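Local coordinates for TPR repeat-containing protein YrrB (Bacillus subtilis, PDB 2Q7F) that may mediate complex formation among RNA sulfuration components, RNA processing components and aminoacyl-tRNA synthetases, using a stack of tetratricopeptide repeats, at residues A45-I50 with I61-L66; R75-Y80 with N99-K104; F165-A170 with S180-V185. One frame throughout, in Å; residues are numbered along the deposited sequence.

Contact 1 of 3, residues A45-I50 with I61-L66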
loop_
_atom_site.group_PDB
_atom_site.type_symbol
_atom_site.label_atom_id
_atom_site.label_comp_id
_atom_site.label_asym_id
_atom_site.label_seq_id
_atom_site.Cartn_x
_atom_site.Cartn_y
_atom_site.Cartn_z
ATOM N N ALA A 45 19.986 24.236 -6.845
ATOM C CA ALA A 45 18.706 24.817 -7.241
ATOM C C ALA A 45 17.752 24.940 -6.057
ATOM O O ALA A 45 17.407 26.041 -5.627
ATOM C CB ALA A 45 18.072 23.995 -8.353
ATOM N N PHE A 46 17.335 23.791 -5.541
ATOM C CA PHE A 46 16.336 23.703 -4.466
ATOM C C PHE A 46 16.767 24.478 -3.222
ATOM O O PHE A 46 15.934 25.040 -2.510
ATOM C CB PHE A 46 16.079 22.237 -4.091
ATOM C CG PHE A 46 15.570 21.384 -5.228
ATOM C CD1 PHE A 46 16.397 21.053 -6.306
ATOM C CD2 PHE A 46 14.274 20.885 -5.206
ATOM C CE1 PHE A 46 15.927 20.255 -7.356
ATOM C CE2 PHE A 46 13.795 20.085 -6.243
ATOM C CZ PHE A 46 14.620 19.769 -7.319
ATOM N N THR A 47 18.072 24.497 -2.975
ATOM C CA THR A 47 18.647 25.185 -1.829
ATOM C C THR A 47 18.450 26.699 -1.919
ATOM O O THR A 47 17.945 27.316 -0.981
ATOM C CB THR A 47 20.150 24.873 -1.694
ATOM O OG1 THR A 47 20.399 23.520 -2.103
ATOM C CG2 THR A 47 20.619 25.077 -0.260
ATOM N N LYS A 48 18.849 27.291 -3.044
ATOM C CA LYS A 48 18.731 28.736 -3.229
ATOM C C LYS A 48 17.271 29.181 -3.352
ATOM O O LYS A 48 16.905 30.252 -2.860
ATOM C CB LYS A 48 19.555 29.216 -4.430
ATOM C CG LYS A 48 19.798 30.734 -4.447
ATOM C CD LYS A 48 21.020 31.110 -5.275
ATOM C CE LYS A 48 21.366 32.585 -5.118
ATOM N NZ LYS A 48 22.625 32.930 -5.842
ATOM N N ALA A 49 16.446 28.349 -3.994
ATOM C CA ALA A 49 15.006 28.598 -4.101
ATOM C C ALA A 49 14.374 28.848 -2.728
ATOM O O ALA A 49 13.435 29.631 -2.614
ATOM C CB ALA A 49 14.309 27.446 -4.815
ATOM N N ILE A 50 14.907 28.190 -1.694
ATOM C CA ILE A 50 14.485 28.424 -0.309
ATOM C C ILE A 50 14.890 29.823 0.181
ATOM O O ILE A 50 14.088 30.506 0.820
ATOM C CB ILE A 50 14.993 27.300 0.661
ATOM C CG1 ILE A 50 14.332 25.954 0.321
ATOM C CG2 ILE A 50 14.736 27.664 2.130
ATOM C CD1 ILE A 50 14.799 24.779 1.167
ATOM N N ILE A 61 9.432 21.393 0.625
ATOM C CA ILE A 61 8.916 20.071 0.267
ATOM C C ILE A 61 9.766 19.443 -0.837
ATOM O O ILE A 61 10.162 18.280 -0.733
ATOM C CB ILE A 61 7.427 20.100 -0.163
ATOM C CG1 ILE A 61 6.560 20.737 0.928
ATOM C CG2 ILE A 61 6.947 18.691 -0.478
ATOM C CD1 ILE A 61 5.137 21.044 0.494
ATOM N N ASN A 62 10.055 20.221 -1.876
ATOM C CA ASN A 62 10.888 19.752 -2.974
ATOM C C ASN A 62 12.258 19.296 -2.519
ATOM O O ASN A 62 12.758 18.269 -2.994
ATOM C CB ASN A 62 11.050 20.837 -4.022
ATOM C CG ASN A 62 9.778 21.122 -4.765
ATOM O OD1 ASN A 62 9.625 22.199 -5.338
ATOM N ND2 ASN A 62 8.850 20.170 -4.766
ATOM N N PHE A 63 12.864 20.052 -1.601
ATOM C CA PHE A 63 14.178 19.693 -1.089
ATOM C C PHE A 63 14.111 18.413 -0.268
ATOM O O PHE A 63 15.014 17.579 -0.346
ATOM C CB PHE A 63 14.815 20.830 -0.288
ATOM C CG PHE A 63 16.284 20.613 0.012
ATOM C CD1 PHE A 63 17.173 20.245 -0.997
ATOM C CD2 PHE A 63 16.777 20.782 1.297
ATOM C CE1 PHE A 63 18.530 20.044 -0.719
ATOM C CE2 PHE A 63 18.134 20.576 1.584
ATOM C CZ PHE A 63 19.006 20.212 0.579
ATOM N N ALA A 64 13.028 18.256 0.493
ATOM C CA ALA A 64 12.778 17.042 1.269
ATOM C C ALA A 64 12.554 15.821 0.370
ATOM O O ALA A 64 13.046 14.727 0.667
ATOM C CB ALA A 64 11.611 17.246 2.206
ATOM N N ASN A 65 11.817 16.013 -0.726
ATOM C CA ASN A 65 11.681 14.979 -1.760
ATOM C C ASN A 65 13.030 14.563 -2.343
ATOM O O ASN A 65 13.266 13.389 -2.612
ATOM C CB ASN A 65 10.744 15.429 -2.887
ATOM C CG ASN A 65 9.302 15.602 -2.427
ATOM O OD1 ASN A 65 8.907 15.099 -1.377
ATOM N ND2 ASN A 65 8.511 16.332 -3.212
ATOM N N LEU A 66 13.914 15.532 -2.536
ATOM C CA LEU A 66 15.230 15.242 -3.065
ATOM C C LEU A 66 16.019 14.441 -2.018
ATOM O O LEU A 66 16.594 13.401 -2.336
ATOM C CB LEU A 66 15.926 16.546 -3.466
ATOM C CG LEU A 66 17.240 16.657 -4.262
ATOM C CD1 LEU A 66 18.410 16.943 -3.340
ATOM C CD2 LEU A 66 17.540 15.478 -5.177
#
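F46 and F63 meet where the end of TPR 1 lies against the first helix of TPR 2, at one extremity of the tetratricopeptide array. The weakly bonded helix 46-50 runs nearly antiparallel to helix 61-66, at 157°, with 9.6 Å between the axes. F46 can be followed outward atom by atom. Its CB rests against F63 CD1 at 3.8 Å. Its CG lies anti to the carbonyl carbon and beside the backbone N (chi1 -60°), which carries the ring over to N62. There CD2 comes within 3.4 Å of N62 CB, CE2 is 3.6 Å from the same carbon, and the methylene lies at the ring edge, in its plane. The amide beyond is turned 88° from the ring, and a residue that is apolar at its base and polar at its end suits this partly exposed border. F63, buried, is a large apolar ring that serves two neighbours: it turns CD1 and CE1 to 46-50, with T47 OG1 4.2 Å from its CE1, and CD2 toward F79, which it meets edge-to-face. On the I50 side, the extended branch reaches across until I50 CD1 is 4.2 Å from F63 CB.

Contact 2 of 3, residues R75-Y80 with N99-K104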
loop_
_atom_site.group_PDB
_atom_site.type_symbol
_atom_site.label_atom_id
_atom_site.label_comp_id
_atom_site.label_asym_id
_atom_site.label_seq_id
_atom_site.Cartn_x
_atom_site.Cartn_y
_atom_site.Cartn_z
ATOM N N ARG A 75 16.882 14.016 7.614
ATOM C CA ARG A 75 16.917 15.388 7.175
ATOM C C ARG A 75 15.687 15.714 6.315
ATOM O O ARG A 75 15.119 16.794 6.440
ATOM C CB ARG A 75 18.220 15.676 6.446
ATOM C CG ARG A 75 18.596 17.146 6.393
ATOM C CD ARG A 75 19.956 17.301 5.735
ATOM N NE ARG A 75 20.309 18.700 5.517
ATOM C CZ ARG A 75 20.973 19.161 4.460
ATOM N NH1 ARG A 75 21.349 18.327 3.500
ATOM N NH2 ARG A 75 21.252 20.463 4.361
ATOM N N ALA A 76 15.261 14.774 5.475
ATOM C CA ALA A 76 13.994 14.916 4.743
ATOM C C ALA A 76 12.839 15.252 5.702
ATOM O O ALA A 76 12.037 16.185 5.438
ATOM C CB ALA A 76 13.681 13.651 3.926
ATOM N N LEU A 77 12.777 14.512 6.815
ATOM C CA LEU A 77 11.769 14.719 7.858
ATOM C C LEU A 77 11.839 16.088 8.495
ATOM O O LEU A 77 10.809 16.649 8.859
ATOM C CB LEU A 77 11.863 13.649 8.954
ATOM C CG LEU A 77 11.277 12.276 8.590
ATOM C CD1 LEU A 77 11.639 11.212 9.626
ATOM C CD2 LEU A 77 9.755 12.315 8.325
ATOM N N ALA A 78 13.047 16.620 8.634
ATOM C CA ALA A 78 13.211 17.955 9.183
ATOM C C ALA A 78 12.691 19.006 8.208
ATOM O O ALA A 78 12.125 20.006 8.621
ATOM C CB ALA A 78 14.638 18.207 9.546
ATOM N N PHE A 79 12.852 18.768 6.914
ATOM C CA PHE A 79 12.339 19.716 5.925
ATOM C C PHE A 79 10.819 19.654 5.760
ATOM O O PHE A 79 10.180 20.696 5.656
ATOM C CB PHE A 79 13.067 19.575 4.593
ATOM C CG PHE A 79 14.388 20.284 4.559
ATOM C CD1 PHE A 79 14.455 21.641 4.259
ATOM C CD2 PHE A 79 15.560 19.610 4.854
ATOM C CE1 PHE A 79 15.665 22.306 4.241
ATOM C CE2 PHE A 79 16.784 20.273 4.833
ATOM C CZ PHE A 79 16.828 21.632 4.519
ATOM N N TYR A 80 10.246 18.439 5.759
ATOM C CA TYR A 80 8.781 18.264 5.769
ATOM C C TYR A 80 8.202 18.933 6.998
ATOM O O TYR A 80 7.158 19.578 6.921
ATOM C CB TYR A 80 8.365 16.789 5.759
ATOM C CG TYR A 80 8.674 16.043 4.485
ATOM C CD1 TYR A 80 8.217 16.515 3.230
ATOM C CD2 TYR A 80 9.414 14.854 4.518
ATOM C CE1 TYR A 80 8.508 15.821 2.049
ATOM C CE2 TYR A 80 9.708 14.154 3.338
ATOM C CZ TYR A 80 9.252 14.641 2.121
ATOM O OH TYR A 80 9.546 13.944 0.970
ATOM N N ASN A 99 5.967 8.340 3.455
ATOM C CA ASN A 99 6.842 7.417 2.747
ATOM C C ASN A 99 8.150 7.140 3.503
ATOM O O ASN A 99 8.647 6.012 3.500
ATOM C CB ASN A 99 7.111 7.907 1.329
ATOM C CG ASN A 99 5.945 7.641 0.395
ATOM O OD1 ASN A 99 5.454 8.541 -0.307
ATOM N ND2 ASN A 99 5.484 6.399 0.383
ATOM N N VAL A 100 8.689 8.159 4.162
ATOM C CA VAL A 100 9.900 7.988 4.957
ATOM C C VAL A 100 9.612 7.020 6.104
ATOM O O VAL A 100 10.386 6.108 6.373
ATOM C CB VAL A 100 10.428 9.347 5.493
ATOM C CG1 VAL A 100 11.611 9.151 6.456
ATOM C CG2 VAL A 100 10.829 10.251 4.329
ATOM N N TYR A 101 8.468 7.224 6.747
ATOM C CA TYR A 101 8.028 6.378 7.832
ATOM C C TYR A 101 7.818 4.947 7.360
ATOM O O TYR A 101 8.081 3.998 8.106
ATOM C CB TYR A 101 6.766 6.949 8.477
ATOM C CG TYR A 101 7.063 8.030 9.482
ATOM C CD1 TYR A 101 7.723 7.734 10.678
ATOM C CD2 TYR A 101 6.685 9.348 9.253
ATOM C CE1 TYR A 101 8.004 8.732 11.617
ATOM C CE2 TYR A 101 6.966 10.361 10.190
ATOM C CZ TYR A 101 7.628 10.045 11.365
ATOM O OH TYR A 101 7.910 11.031 12.294
ATOM N N VAL A 102 7.360 4.799 6.120
ATOM C CA VAL A 102 7.151 3.475 5.537
ATOM C C VAL A 102 8.498 2.776 5.374
ATOM O O VAL A 102 8.664 1.629 5.795
ATOM C CB VAL A 102 6.370 3.543 4.194
ATOM C CG1 VAL A 102 6.546 2.282 3.393
ATOM C CG2 VAL A 102 4.899 3.770 4.459
ATOM N N VAL A 103 9.461 3.484 4.793
ATOM C CA VAL A 103 10.776 2.911 4.546
ATOM C C VAL A 103 11.387 2.449 5.867
ATOM O O VAL A 103 12.034 1.417 5.930
ATOM C CB VAL A 103 11.699 3.894 3.788
ATOM C CG1 VAL A 103 13.111 3.329 3.651
ATOM C CG2 VAL A 103 11.125 4.181 2.427
ATOM N N LYS A 104 11.134 3.200 6.926
ATOM C CA LYS A 104 11.690 2.891 8.237
ATOM C C LYS A 104 10.754 1.955 8.994
ATOM O O LYS A 104 10.992 1.642 10.163
ATOM C CB LYS A 104 11.920 4.184 9.032
ATOM C CG LYS A 104 12.802 5.228 8.334
ATOM C CD LYS A 104 12.992 6.472 9.197
ATOM C CE LYS A 104 13.981 6.229 10.353
ATOM N NZ LYS A 104 15.359 6.739 10.087
#
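The junction between two consecutive tetratricopeptide repeats, TPR 2 and TPR 3, is made here by A76, L77 and Y80 of helix 73-86 packing on V100 of helix 91-103, with L77 also reaching Y101. The two segments run antiparallel at 154°, and their axes keep 10.9 Å apart. At that spacing the branched side chains must bridge the gap, and even the nearest CA atoms, those of L77 and V100, are 7.6 Å from each other.

L77 does most of the bridging. Its CG sits anti to the carbonyl carbon (chi1 -77°), and the fork beyond opens toward the second helix. V100 CG1 settles against this fork, 3.8 Å from L77 CD1, with L77 CG equally near. The other prong leans toward the tyrosine, L77 CD2 lying 3.9 Å from Y101 CE2 in an oblique approach. A leucine suits the place because its two methyls can serve two neighbours at once.

V100 divides its work in the same way. While CG1 serves the leucine, CG2 stands at the edge of the Y80 ring, near the ring plane, 4.2 Å from Y80 CE2. The small A76 adds a looser touch, its CB 4.5 Å from V100 CG2. Beta-branching keeps the valine compact and lets it present two methyls without a long chain. No hydrogen bond joins the segments, and the touching groups are apolar; just beside them K104 NZ makes a salt bridge with E74 OE1. The polar end of Y80 turns instead to N65, to which its OH is hydrogen-bonded.

Around this junction, helix 57-69 receives A76 and Y80 on the side of TPR 2, whereas Y101 also packs on E109 and M113 of helix 107-120, the next helix along the superhelix.

Contact 3 of 3, residues F165-A170 with S180-V185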
loop_
_atom_site.group_PDB
_atom_site.type_symbol
_atom_site.label_atom_id
_atom_site.label_comp_id
_atom_site.label_asym_id
_atom_site.label_seq_id
_atom_site.Cartn_x
_atom_site.Cartn_y
_atom_site.Cartn_z
ATOM N N PHE A 165 -6.513 -5.892 -1.721
ATOM C CA PHE A 165 -7.951 -5.761 -1.497
ATOM C C PHE A 165 -8.572 -7.151 -1.305
ATOM O O PHE A 165 -9.334 -7.381 -0.358
ATOM C CB PHE A 165 -8.597 -5.000 -2.663
ATOM C CG PHE A 165 -10.052 -4.668 -2.460
ATOM C CD1 PHE A 165 -10.540 -4.297 -1.209
ATOM C CD2 PHE A 165 -10.931 -4.694 -3.539
ATOM C CE1 PHE A 165 -11.894 -3.981 -1.029
ATOM C CE2 PHE A 165 -12.290 -4.380 -3.373
ATOM C CZ PHE A 165 -12.773 -4.022 -2.116
ATOM N N GLY A 166 -8.209 -8.079 -2.187
ATOM C CA GLY A 166 -8.650 -9.465 -2.080
ATOM C C GLY A 166 -8.463 -10.028 -0.683
ATOM O O GLY A 166 -9.427 -10.508 -0.067
ATOM N N MET A 167 -7.225 -9.953 -0.182
ATOM C CA MET A 167 -6.856 -10.548 1.107
ATOM C C MET A 167 -7.644 -9.927 2.242
ATOM O O MET A 167 -7.981 -10.582 3.231
ATOM C CB MET A 167 -5.363 -10.378 1.376
ATOM C CG MET A 167 -4.473 -11.398 0.701
ATOM S SD MET A 167 -2.778 -11.295 1.312
ATOM C CE MET A 167 -2.862 -12.352 2.763
ATOM N N CYS A 168 -7.938 -8.637 2.111
ATOM C CA CYS A 168 -8.646 -7.909 3.157
ATOM C C CYS A 168 -10.131 -8.258 3.151
ATOM O O CYS A 168 -10.747 -8.429 4.203
ATOM C CB CYS A 168 -8.460 -6.401 2.981
ATOM S SG CYS A 168 -8.440 -5.465 4.528
ATOM N N LEU A 169 -10.696 -8.361 1.953
ATOM C CA LEU A 169 -12.077 -8.831 1.770
ATOM C C LEU A 169 -12.321 -10.215 2.359
ATOM O O LEU A 169 -13.267 -10.406 3.120
ATOM C CB LEU A 169 -12.430 -8.858 0.277
ATOM C CG LEU A 169 -12.754 -7.539 -0.420
ATOM C CD1 LEU A 169 -12.628 -7.693 -1.932
ATOM C CD2 LEU A 169 -14.155 -7.077 -0.022
ATOM N N ALA A 170 -11.466 -11.170 1.993
ATOM C CA ALA A 170 -11.545 -12.539 2.505
ATOM C C ALA A 170 -11.417 -12.561 4.020
ATOM O O ALA A 170 -12.033 -13.371 4.704
ATOM C CB ALA A 170 -10.460 -13.402 1.876
ATOM N N SER A 180 -13.587 -12.939 -6.540
ATOM C CA SER A 180 -13.745 -12.003 -7.654
ATOM C C SER A 180 -12.432 -11.283 -7.929
ATOM O O SER A 180 -11.957 -11.254 -9.067
ATOM C CB SER A 180 -14.842 -10.973 -7.359
ATOM O OG SER A 180 -16.088 -11.607 -7.166
ATOM N N GLN A 181 -11.846 -10.725 -6.873
ATOM C CA GLN A 181 -10.596 -9.986 -6.995
ATOM C C GLN A 181 -9.393 -10.895 -7.272
ATOM O O GLN A 181 -8.617 -10.618 -8.191
ATOM C CB GLN A 181 -10.353 -9.079 -5.779
ATOM C CG GLN A 181 -11.421 -8.005 -5.554
ATOM C CD GLN A 181 -11.533 -7.007 -6.697
ATOM O OE1 GLN A 181 -10.650 -6.909 -7.550
ATOM N NE2 GLN A 181 -12.633 -6.256 -6.718
ATOM N N PHE A 182 -9.250 -11.980 -6.508
ATOM C CA PHE A 182 -8.161 -12.944 -6.750
ATOM C C PHE A 182 -8.121 -13.420 -8.210
ATOM O O PHE A 182 -7.038 -13.579 -8.782
ATOM C CB PHE A 182 -8.239 -14.158 -5.812
ATOM C CG PHE A 182 -7.988 -13.843 -4.357
ATOM C CD1 PHE A 182 -7.010 -12.930 -3.973
ATOM C CD2 PHE A 182 -8.718 -14.491 -3.361
ATOM C CE1 PHE A 182 -6.782 -12.649 -2.622
ATOM C CE2 PHE A 182 -8.494 -14.218 -2.012
ATOM C CZ PHE A 182 -7.521 -13.295 -1.643
ATOM N N ALA A 183 -9.302 -13.633 -8.798
ATOM C CA ALA A 183 -9.428 -14.073 -10.192
ATOM C C ALA A 183 -8.905 -13.029 -11.172
ATOM O O ALA A 183 -8.179 -13.360 -12.112
ATOM C CB ALA A 183 -10.867 -14.433 -10.516
ATOM N N ALA A 184 -9.267 -11.769 -10.944
ATOM C CA ALA A 184 -8.816 -10.669 -11.802
ATOM C C ALA A 184 -7.291 -10.505 -11.769
ATOM O O ALA A 184 -6.674 -10.191 -12.795
ATOM C CB ALA A 184 -9.517 -9.370 -11.422
ATOM N N VAL A 185 -6.698 -10.735 -10.593
ATOM C CA VAL A 185 -5.240 -10.740 -10.421
ATOM C C VAL A 185 -4.612 -11.850 -11.262
ATOM O O VAL A 185 -3.561 -11.648 -11.878
ATOM C CB VAL A 185 -4.838 -10.912 -8.930
ATOM C CG1 VAL A 185 -3.327 -11.147 -8.778
ATOM C CG2 VAL A 185 -5.282 -9.699 -8.107
#
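F182 drives its ring tip against the backbone of G166, and here the two helices are packed most closely. F182 CZ lies 3.5 Å from G166 C and 3.7 Å from M167 N, the ring standing obliquely to the chain. A CB on residue 166 would clash with F182 CE1, consistent with a glycine at this position. Beside it, Q181 CB is 4.1 Å from G166 CA.

Both segments belong to TPR 5, and G166 and F182 match a small and an aromatic consensus position of the TPR helix-turn-helix, where the two helices of a repeat pack closely. The helices lie antiparallel at 159°, their axes 8.9 Å apart.

Q181 fills the flank. Its CG, anti to the carbonyl carbon (chi1 -61°), is set 3.8 Å from L169 CD1, and the bend at chi2 then brings NE2 to the edge of the F165 ring, near its plane, with amide and ring 50° apart. L169 CD1 itself sits over the centre of one face of F165. Q181 OE1 is hydrogen-bonded to R162. With an alanine here, R162 would probably lose its acceptor OE1, and a gap is likely to open beside F165 and L169.

Looser contacts are made at CE2 and CE1 of the F182 ring: A170 CB is 4.4 Å from F182 CE2, and CG of the solvent-exposed M167 touches F182 CE1 while the rest of its chain leads away. Helix 193-205 covers part of this side, with N198 against M167 and T202 against A170.

Overall arrangement
The three contacts follow one another along the chain, and each joins antiparallel helices of the TPR array. Contacts 1 and 2 are neighbours, their centres 15 Å apart, and they touch directly, on consecutive helices 57-69 and 73-86. A64, from the 61-66 segment of contact 1, makes part of this link: its CB packs 3.4 Å from Y80 CE1 and equally close to A76 O, both of contact 2. Contact 3 lies on the opposite side of the chain's centre, about 31 Å from contact 2 and 41 Å from contact 1, centre to centre. Contacts 1 and 2 join successive repeats, whereas contact 3 is internal to one.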